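Local coordinates for protein collagen adhesin (Enterococcus faecalis, PDB 2OKM) that probably binds collagen at the bacterial surface, this chain being the collagen-binding N2 subdomain of a longer cell-wall-anchored adhesin, at residues 8-13 with 21-26; 43-48 with 115-120. All coordinates share one frame; numbering follows the deposited sequence.

Contact 1: 8-13 with 21-26; sequences YKVGDL and RWFLNV
K9 and W22 meet on the inward face of an antiparallel beta hairpin, whose strand segments 8-12 and 21-26 have axes at 163°. The example illustrates how one pair of strands can present two chemically different faces. Y8, V10 and D12 pair with N25, F23 and R21 through two backbone hydrogen bonds each, such as F23 N to V10 O at 2.8 Å; K9-L24 and G11-W22 are the non-hydrogen-bonded pairs between them. On the packed face K9 runs extended, CG anti to its backbone N (chi1 175°), with CD alongside L24 CD2 at 3.6 Å; a bend at the last torsion brings NZ within 3.0 Å of W22 CE3, oblique to the indole. G11, lacking a side chain, leaves room for that indole, and the CA atoms of G11 and W22 come within 4.2 Å.

The other face is more open to solvent, V10 being exposed and loosely packed, its CG2 4.2 Å from F23 CB. The remaining pairs fit closely. The N25 amide stacks over one face of the Y8 ring, planes 19° apart, with N25 CB 3.6 Å from the ring centroid in a CH-pi contact. At the far end R21 grips D12 in a side-on bidentate salt bridge: NE reaches OD1 at 2.8 Å and NH2 reaches OD2 at 2.9 Å, each on a syn lone pair. D12 OD1 also accepts from A14 N, and F23 turns its ring edge to one face of the guanidinium. The buried K9 ammonium hydrogen-bonds the Y106 hydroxyl beside the indole, which may help stabilise its charge; opposite, D12 and R21 probably offset each other's.

Contact 2: 43-48 with 115-120; sequences QGSGQQ and QHQATF
Q117 reaches across to S45 and opens the contact from the loop that precedes strand 119-128. Its side chain is extended beyond CG, with chi2 at -179°, and this carries the terminal amide to the loop at 44-46. There the two ends of the amide are used differently. OE1 accepts a hydrogen bond from S45 OG at 2.9 Å, the hydroxyl coming from above the amide plane. NE2 donates to S45 O at 3.3 Å, approaching above the plane of that carbonyl. One serine is thus held through both its side chain and its backbone, which illustrates how a single side-chain amide can bridge a loop to the start of a strand, beside the backbone bonds of G44 with E121 and G46 with T111.

Further along, T119 contributes its carbonyl: Q117 NE2 also donates to T119 O at 3.0 Å, so the amide is anchored to its own segment as well, and its rotation is fixed.

F120 follows with van der Waals contacts. Its CD2 packs 3.8 Å from Q47 CG, and its CB lies 3.8 Å from Q47 NE2, with the Q47 amide and the phenyl plane 62° apart. Q47 NE2 donates to E121 O, while its OE1 accepts from W22 NE1.

At this end of the beta-sheet domain, helix 112-115 leads into the loop that carries Q117; F120 also touches V20 of strand 19-26 and I110 of strand 101-110, and its backbone pairs with V144 of strand 136-145.

Contact 1 closes before contact 2 opens along the chain, and both belong to the same collagen-binding domain, their centres about 15 Å apart. The hairpin of contact 1 lies in the six-strand sheet, its centre about 7 Å from the centre of the chain. Contact 2, centred about 18 Å from that point, sits where the loop between strands 37-43 and 47-49 meets the start of strand 119-128 of the five-strand sheet. The W22 indole and the Q47 side chain connect the two contacts within one sheet, whereas L13 CD2 against F120 CD1 and W22 CH2 against F120 O link that side to the other sheet.

Contact 1: 8-13 with 21-26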
ATOM      1  N   TYR A   8       4.632  -6.452   0.171  1.00 10.31           N
ATOM      2  CA  TYR A   8       5.749  -5.813   0.827  1.00 10.62           C
ATOM      3  C   TYR A   8       5.603  -4.315   0.702  1.00 10.33           C
ATOM      4  O   TYR A   8       4.927  -3.803  -0.199  1.00  9.59           O
ATOM      5  CB  TYR A   8       7.106  -6.289   0.285  1.00 10.49           C
ATOM      6  CG  TYR A   8       7.504  -5.796  -1.082  1.00 11.32           C
ATOM      7  CD1 TYR A   8       7.091  -6.463  -2.232  1.00 12.40           C
ATOM      8  CD2 TYR A   8       8.352  -4.695  -1.223  1.00 11.67           C
ATOM      9  CE1 TYR A   8       7.519  -6.050  -3.490  1.00 14.37           C
ATOM     10  CE2 TYR A   8       8.783  -4.277  -2.475  1.00 12.80           C
ATOM     11  CZ  TYR A   8       8.365  -4.961  -3.601  1.00 14.49           C
ATOM     12  OH  TYR A   8       8.809  -4.561  -4.838  1.00 17.90           O
ATOM     13  N   LYS A   9       6.242  -3.617   1.626  1.00  9.00           N
ATOM     14  CA  LYS A   9       6.168  -2.180   1.666  1.00 10.37           C
ATOM     15  C   LYS A   9       7.542  -1.553   1.848  1.00 10.08           C
ATOM     16  O   LYS A   9       8.339  -2.009   2.675  1.00  9.96           O
ATOM     17  CB  LYS A   9       5.257  -1.805   2.819  1.00 10.95           C
ATOM     18  CG  LYS A   9       5.165  -0.361   3.085  1.00 13.64           C
ATOM     19  CD  LYS A   9       4.287  -0.193   4.272  1.00 18.65           C
ATOM     20  CE  LYS A   9       4.607   1.095   4.865  1.00 25.06           C
ATOM     21  NZ  LYS A   9       4.284   2.183   3.918  1.00 27.52           N
ATOM     22  N   VAL A  10       7.815  -0.521   1.055  1.00 10.67           N
ATOM     23  CA  VAL A  10       9.077   0.205   1.137  1.00 10.69           C
ATOM     24  C   VAL A  10       8.817   1.682   0.899  1.00 10.24           C
ATOM     25  O   VAL A  10       7.730   2.081   0.489  1.00 10.40           O
ATOM     26  CB  VAL A  10      10.100  -0.273   0.078  1.00 10.84           C
ATOM     27  CG1 VAL A  10      10.555  -1.679   0.400  1.00 11.53           C
ATOM     28  CG2 VAL A  10       9.477  -0.214  -1.316  1.00 12.62           C
ATOM     29  N   GLY A  11       9.827   2.495   1.162  1.00 10.97           N
ATOM     30  CA  GLY A  11       9.691   3.918   0.944  1.00 11.44           C
ATOM     31  C   GLY A  11      11.048   4.536   0.685  1.00 11.89           C
ATOM     32  O   GLY A  11      12.077   3.871   0.825  1.00 12.46           O
ATOM     33  N   ASP A  12      11.046   5.800   0.282  1.00 13.12           N
ATOM     34  CA  ASP A  12      12.289   6.517   0.041  1.00 15.13           C
ATOM     35  C   ASP A  12      12.060   8.011   0.211  1.00 15.57           C
ATOM     36  O   ASP A  12      10.927   8.455   0.411  1.00 14.99           O
ATOM     37  CB  ASP A  12      12.856   6.210  -1.356  1.00 15.95           C
ATOM     38  CG  ASP A  12      11.950   6.663  -2.483  1.00 18.18           C
ATOM     39  OD1 ASP A  12      11.461   7.810  -2.443  1.00 19.16           O
ATOM     40  OD2 ASP A  12      11.743   5.870  -3.431  1.00 20.55           O
ATOM     41  N   LEU A  13      13.142   8.778   0.150  1.00 16.11           N
ATOM     42  CA  LEU A  13      13.067  10.227   0.299  1.00 18.07           C
ATOM     43  C   LEU A  13      13.401  10.927  -1.021  1.00 20.68           C
ATOM     44  O   LEU A  13      14.010  11.997  -1.035  1.00 22.74           O
ATOM     45  CB  LEU A  13      14.043  10.686   1.388  1.00 18.27           C
ATOM     46  CG  LEU A  13      13.932   9.986   2.745  1.00 18.61           C
ATOM     47  CD1 LEU A  13      15.002  10.523   3.676  1.00 20.80           C
ATOM     48  CD2 LEU A  13      12.545  10.209   3.338  1.00 19.92           C
ATOM     49  N   ARG A  21       8.165   9.091   0.422  1.00 10.64           N
ATOM     50  CA  ARG A  21       7.380   8.414  -0.604  1.00 11.50           C
ATOM     51  C   ARG A  21       7.226   6.966  -0.157  1.00 11.47           C
ATOM     52  O   ARG A  21       8.217   6.286   0.110  1.00 13.28           O
ATOM     53  CB  ARG A  21       8.085   8.450  -1.964  1.00 12.78           C
ATOM     54  CG  ARG A  21       8.406   9.838  -2.494  1.00 14.92           C
ATOM     55  CD  ARG A  21       8.661   9.770  -3.999  1.00 19.10           C
ATOM     56  NE  ARG A  21       9.617   8.719  -4.345  1.00 22.06           N
ATOM     57  CZ  ARG A  21       9.746   8.195  -5.562  1.00 22.20           C
ATOM     58  NH1 ARG A  21       8.979   8.622  -6.556  1.00 24.60           N
ATOM     59  NH2 ARG A  21      10.640   7.240  -5.787  1.00 23.10           N
ATOM     60  N   TRP A  22       5.984   6.503  -0.061  1.00  9.41           N
ATOM     61  CA  TRP A  22       5.715   5.136   0.367  1.00 10.28           C
ATOM     62  C   TRP A  22       5.137   4.302  -0.766  1.00  9.01           C
ATOM     63  O   TRP A  22       4.511   4.833  -1.688  1.00  9.20           O
ATOM     64  CB  TRP A  22       4.745   5.127   1.559  1.00  8.83           C
ATOM     65  CG  TRP A  22       5.350   5.608   2.855  1.00  9.88           C
ATOM     66  CD1 TRP A  22       5.118   6.805   3.477  1.00 11.23           C
ATOM     67  CD2 TRP A  22       6.292   4.906   3.675  1.00 11.52           C
ATOM     68  NE1 TRP A  22       5.857   6.887   4.634  1.00 12.51           N
ATOM     69  CE2 TRP A  22       6.586   5.733   4.783  1.00 11.78           C
ATOM     70  CE3 TRP A  22       6.914   3.650   3.588  1.00  9.51           C
ATOM     71  CZ2 TRP A  22       7.483   5.355   5.791  1.00 10.37           C
ATOM     72  CZ3 TRP A  22       7.808   3.270   4.593  1.00 11.62           C
ATOM     73  CH2 TRP A  22       8.078   4.122   5.682  1.00 11.18           C
ATOM     74  N   PHE A  23       5.368   2.995  -0.697  1.00  9.18           N
ATOM     75  CA  PHE A  23       4.877   2.080  -1.719  1.00  8.84           C
ATOM     76  C   PHE A  23       4.304   0.809  -1.105  1.00  9.00           C
ATOM     77  O   PHE A  23       4.964   0.148  -0.298  1.00  9.31           O
ATOM     78  CB  PHE A  23       6.012   1.664  -2.664  1.00  8.75           C
ATOM     79  CG  PHE A  23       6.742   2.814  -3.308  1.00 10.78           C
ATOM     80  CD1 PHE A  23       7.672   3.559  -2.592  1.00 12.08           C
ATOM     81  CD2 PHE A  23       6.517   3.132  -4.645  1.00 10.85           C
ATOM     82  CE1 PHE A  23       8.371   4.607  -3.197  1.00 12.71           C
ATOM     83  CE2 PHE A  23       7.211   4.179  -5.261  1.00 11.75           C
ATOM     84  CZ  PHE A  23       8.139   4.914  -4.534  1.00 11.72           C
ATOM     85  N   LEU A  24       3.076   0.474  -1.489  1.00  9.16           N
ATOM     86  CA  LEU A  24       2.442  -0.755  -1.030  1.00  8.29           C
ATOM     87  C   LEU A  24       2.437  -1.628  -2.280  1.00  9.23           C
ATOM     88  O   LEU A  24       1.748  -1.329  -3.251  1.00 10.38           O
ATOM     89  CB  LEU A  24       1.012  -0.485  -0.553  1.00  9.43           C
ATOM     90  CG  LEU A  24       0.870   0.611   0.510  1.00  9.06           C
ATOM     91  CD1 LEU A  24      -0.595   0.725   0.886  1.00 10.44           C
ATOM     92  CD2 LEU A  24       1.713   0.293   1.744  1.00  9.07           C
ATOM     93  N   ASN A  25       3.226  -2.697  -2.256  1.00  9.45           N
ATOM     94  CA  ASN A  25       3.354  -3.592  -3.405  1.00  9.49           C
ATOM     95  C   ASN A  25       2.519  -4.838  -3.215  1.00  9.33           C
ATOM     96  O   ASN A  25       2.889  -5.749  -2.478  1.00  9.54           O
ATOM     97  CB  ASN A  25       4.824  -3.935  -3.584  1.00 10.28           C
ATOM     98  CG  ASN A  25       5.656  -2.707  -3.874  1.00 13.42           C
ATOM     99  OD1 ASN A  25       5.647  -2.192  -4.991  1.00 15.11           O
ATOM    100  ND2 ASN A  25       6.358  -2.215  -2.861  1.00 15.04           N
ATOM    101  N   VAL A  26       1.389  -4.870  -3.910  1.00  9.30           N
ATOM    102  CA  VAL A  26       0.439  -5.957  -3.778  1.00 10.35           C
ATOM    103  C   VAL A  26       0.341  -6.944  -4.936  1.00  9.95           C
ATOM    104  O   VAL A  26       0.038  -6.566  -6.069  1.00 10.05           O
ATOM    105  CB  VAL A  26      -0.972  -5.370  -3.527  1.00 11.13           C
ATOM    106  CG1 VAL A  26      -1.958  -6.483  -3.196  1.00 11.00           C
ATOM    107  CG2 VAL A  26      -0.906  -4.331  -2.412  1.00 11.72           C
TER

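Contact 2: 43-48 with 115-120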
ATOM      1  N   GLN A  43       0.866   4.453  10.353  1.00 11.54           N
ATOM      2  CA  GLN A  43       2.096   5.183  10.074  1.00 13.31           C
ATOM      3  C   GLN A  43       2.861   5.582  11.329  1.00 13.28           C
ATOM      4  O   GLN A  43       2.264   5.853  12.373  1.00 13.65           O
ATOM      5  CB  GLN A  43       1.777   6.420   9.240  1.00 13.90           C
ATOM      6  CG  GLN A  43       2.994   7.108   8.674  1.00 17.12           C
ATOM      7  CD  GLN A  43       2.621   8.186   7.687  1.00 18.30           C
ATOM      8  OE1 GLN A  43       2.086   9.235   8.057  1.00 20.60           O
ATOM      9  NE2 GLN A  43       2.887   7.928   6.415  1.00 18.89           N
ATOM     10  N   GLY A  44       4.186   5.609  11.210  1.00 13.08           N
ATOM     11  CA  GLY A  44       5.045   5.963  12.326  1.00 13.34           C
ATOM     12  C   GLY A  44       5.114   7.455  12.582  1.00 13.72           C
ATOM     13  O   GLY A  44       4.560   8.256  11.831  1.00 14.01           O
ATOM     14  N   SER A  45       5.809   7.831  13.650  1.00 13.11           N
ATOM     15  CA  SER A  45       5.941   9.234  14.028  1.00 13.40           C
ATOM     16  C   SER A  45       6.730  10.087  13.040  1.00 13.46           C
ATOM     17  O   SER A  45       7.383   9.573  12.126  1.00 12.35           O
ATOM     18  CB  SER A  45       6.601   9.332  15.406  1.00 13.73           C
ATOM     19  OG  SER A  45       7.938   8.857  15.361  1.00 15.75           O
ATOM     20  N   GLY A  46       6.652  11.402  13.239  1.00 13.54           N
ATOM     21  CA  GLY A  46       7.372  12.354  12.408  1.00 13.10           C
ATOM     22  C   GLY A  46       6.841  12.542  11.004  1.00 12.94           C
ATOM     23  O   GLY A  46       7.522  13.127  10.157  1.00 13.72           O
ATOM     24  N   GLN A  47       5.618  12.073  10.766  1.00 12.32           N
ATOM     25  CA  GLN A  47       5.007  12.149   9.445  1.00 12.79           C
ATOM     26  C   GLN A  47       3.526  12.484   9.511  1.00 12.72           C
ATOM     27  O   GLN A  47       2.842  12.149  10.477  1.00 14.13           O
ATOM     28  CB  GLN A  47       5.136  10.800   8.733  1.00 12.23           C
ATOM     29  CG  GLN A  47       6.532  10.213   8.705  1.00 12.35           C
ATOM     30  CD  GLN A  47       6.529   8.761   8.265  1.00 13.95           C
ATOM     31  OE1 GLN A  47       6.263   8.455   7.103  1.00 14.62           O
ATOM     32  NE2 GLN A  47       6.814   7.858   9.200  1.00 13.82           N
ATOM     33  N   GLN A  48       3.044  13.139   8.463  1.00 13.76           N
ATOM     34  CA  GLN A  48       1.639  13.483   8.338  1.00 14.61           C
ATOM     35  C   GLN A  48       1.192  12.969   6.981  1.00 13.82           C
ATOM     36  O   GLN A  48       1.626  13.459   5.940  1.00 14.50           O
ATOM     37  CB  GLN A  48       1.428  14.993   8.442  1.00 17.15           C
ATOM     38  CG  GLN A  48       1.477  15.477   9.878  1.00 23.02           C
ATOM     39  CD  GLN A  48       0.369  14.869  10.731  1.00 26.44           C
ATOM     40  OE1 GLN A  48       0.520  14.708  11.943  1.00 30.14           O
ATOM     41  NE2 GLN A  48      -0.753  14.535  10.098  1.00 28.21           N
ATOM     42  N   GLN A 115      12.043  15.551  11.045  1.00 16.91           N
ATOM     43  CA  GLN A 115      13.316  15.932  10.443  1.00 18.96           C
ATOM     44  C   GLN A 115      14.503  15.468  11.275  1.00 17.79           C
ATOM     45  O   GLN A 115      15.597  15.248  10.751  1.00 18.21           O
ATOM     46  CB  GLN A 115      13.375  17.454  10.281  1.00 21.88           C
ATOM     47  CG  GLN A 115      12.535  17.974   9.134  1.00 26.82           C
ATOM     48  CD  GLN A 115      13.117  17.592   7.792  1.00 29.59           C
ATOM     49  OE1 GLN A 115      12.421  17.582   6.778  1.00 32.81           O
ATOM     50  NE2 GLN A 115      14.410  17.284   7.776  1.00 32.01           N
ATOM     51  N   HIS A 116      14.275  15.297  12.570  1.00 16.21           N
ATOM     52  CA  HIS A 116      15.334  14.900  13.486  1.00 16.56           C
ATOM     53  C   HIS A 116      15.370  13.413  13.820  1.00 16.66           C
ATOM     54  O   HIS A 116      16.158  12.975  14.662  1.00 17.93           O
ATOM     55  CB  HIS A 116      15.207  15.738  14.756  1.00 17.09           C
ATOM     56  CG  HIS A 116      15.124  17.208  14.482  1.00 17.87           C
ATOM     57  ND1 HIS A 116      16.217  17.947  14.073  1.00 20.92           N
ATOM     58  CD2 HIS A 116      14.077  18.057  14.483  1.00 17.73           C
ATOM     59  CE1 HIS A 116      15.838  19.190  13.838  1.00 19.34           C
ATOM     60  NE2 HIS A 116      14.543  19.286  14.077  1.00 18.95           N
ATOM     61  N   GLN A 117      14.525  12.632  13.158  1.00 15.19           N
ATOM     62  CA  GLN A 117      14.501  11.199  13.399  1.00 15.76           C
ATOM     63  C   GLN A 117      15.575  10.514  12.560  1.00 16.06           C
ATOM     64  O   GLN A 117      15.953  11.009  11.499  1.00 16.31           O
ATOM     65  CB  GLN A 117      13.125  10.621  13.050  1.00 15.61           C
ATOM     66  CG  GLN A 117      12.027  11.116  13.963  1.00 15.48           C
ATOM     67  CD  GLN A 117      10.663  10.536  13.633  1.00 15.96           C
ATOM     68  OE1 GLN A 117       9.675  10.856  14.289  1.00 16.53           O
ATOM     69  NE2 GLN A 117      10.603   9.681  12.616  1.00 14.97           N
ATOM     70  N   ALA A 118      16.063   9.376  13.044  1.00 16.09           N
ATOM     71  CA  ALA A 118      17.077   8.619  12.329  1.00 15.53           C
ATOM     72  C   ALA A 118      16.449   7.899  11.138  1.00 15.33           C
ATOM     73  O   ALA A 118      17.097   7.687  10.112  1.00 14.60           O
ATOM     74  CB  ALA A 118      17.723   7.619  13.266  1.00 16.65           C
ATOM     75  N   THR A 119      15.179   7.539  11.293  1.00 13.80           N
ATOM     76  CA  THR A 119      14.431   6.837  10.257  1.00 14.28           C
ATOM     77  C   THR A 119      12.945   7.188  10.296  1.00 13.42           C
ATOM     78  O   THR A 119      12.459   7.811  11.236  1.00 13.52           O
ATOM     79  CB  THR A 119      14.479   5.324  10.458  1.00 15.92           C
ATOM     80  OG1 THR A 119      13.690   4.988  11.607  1.00 16.35           O
ATOM     81  CG2 THR A 119      15.900   4.849  10.678  1.00 16.06           C
ATOM     82  N   PHE A 120      12.237   6.768   9.250  1.00 12.38           N
ATOM     83  CA  PHE A 120      10.790   6.940   9.139  1.00 12.04           C
ATOM     84  C   PHE A 120      10.211   5.531   9.030  1.00 13.56           C
ATOM     85  O   PHE A 120      10.731   4.694   8.294  1.00 14.61           O
ATOM     86  CB  PHE A 120      10.410   7.772   7.914  1.00 13.34           C
ATOM     87  CG  PHE A 120      10.892   9.181   7.993  1.00 13.43           C
ATOM     88  CD1 PHE A 120      11.920   9.630   7.176  1.00 13.28           C
ATOM     89  CD2 PHE A 120      10.356  10.048   8.934  1.00 13.37           C
ATOM     90  CE1 PHE A 120      12.414  10.924   7.299  1.00 14.46           C
ATOM     91  CE2 PHE A 120      10.834  11.340   9.072  1.00 13.30           C
ATOM     92  CZ  PHE A 120      11.867  11.786   8.251  1.00 14.35           C
TER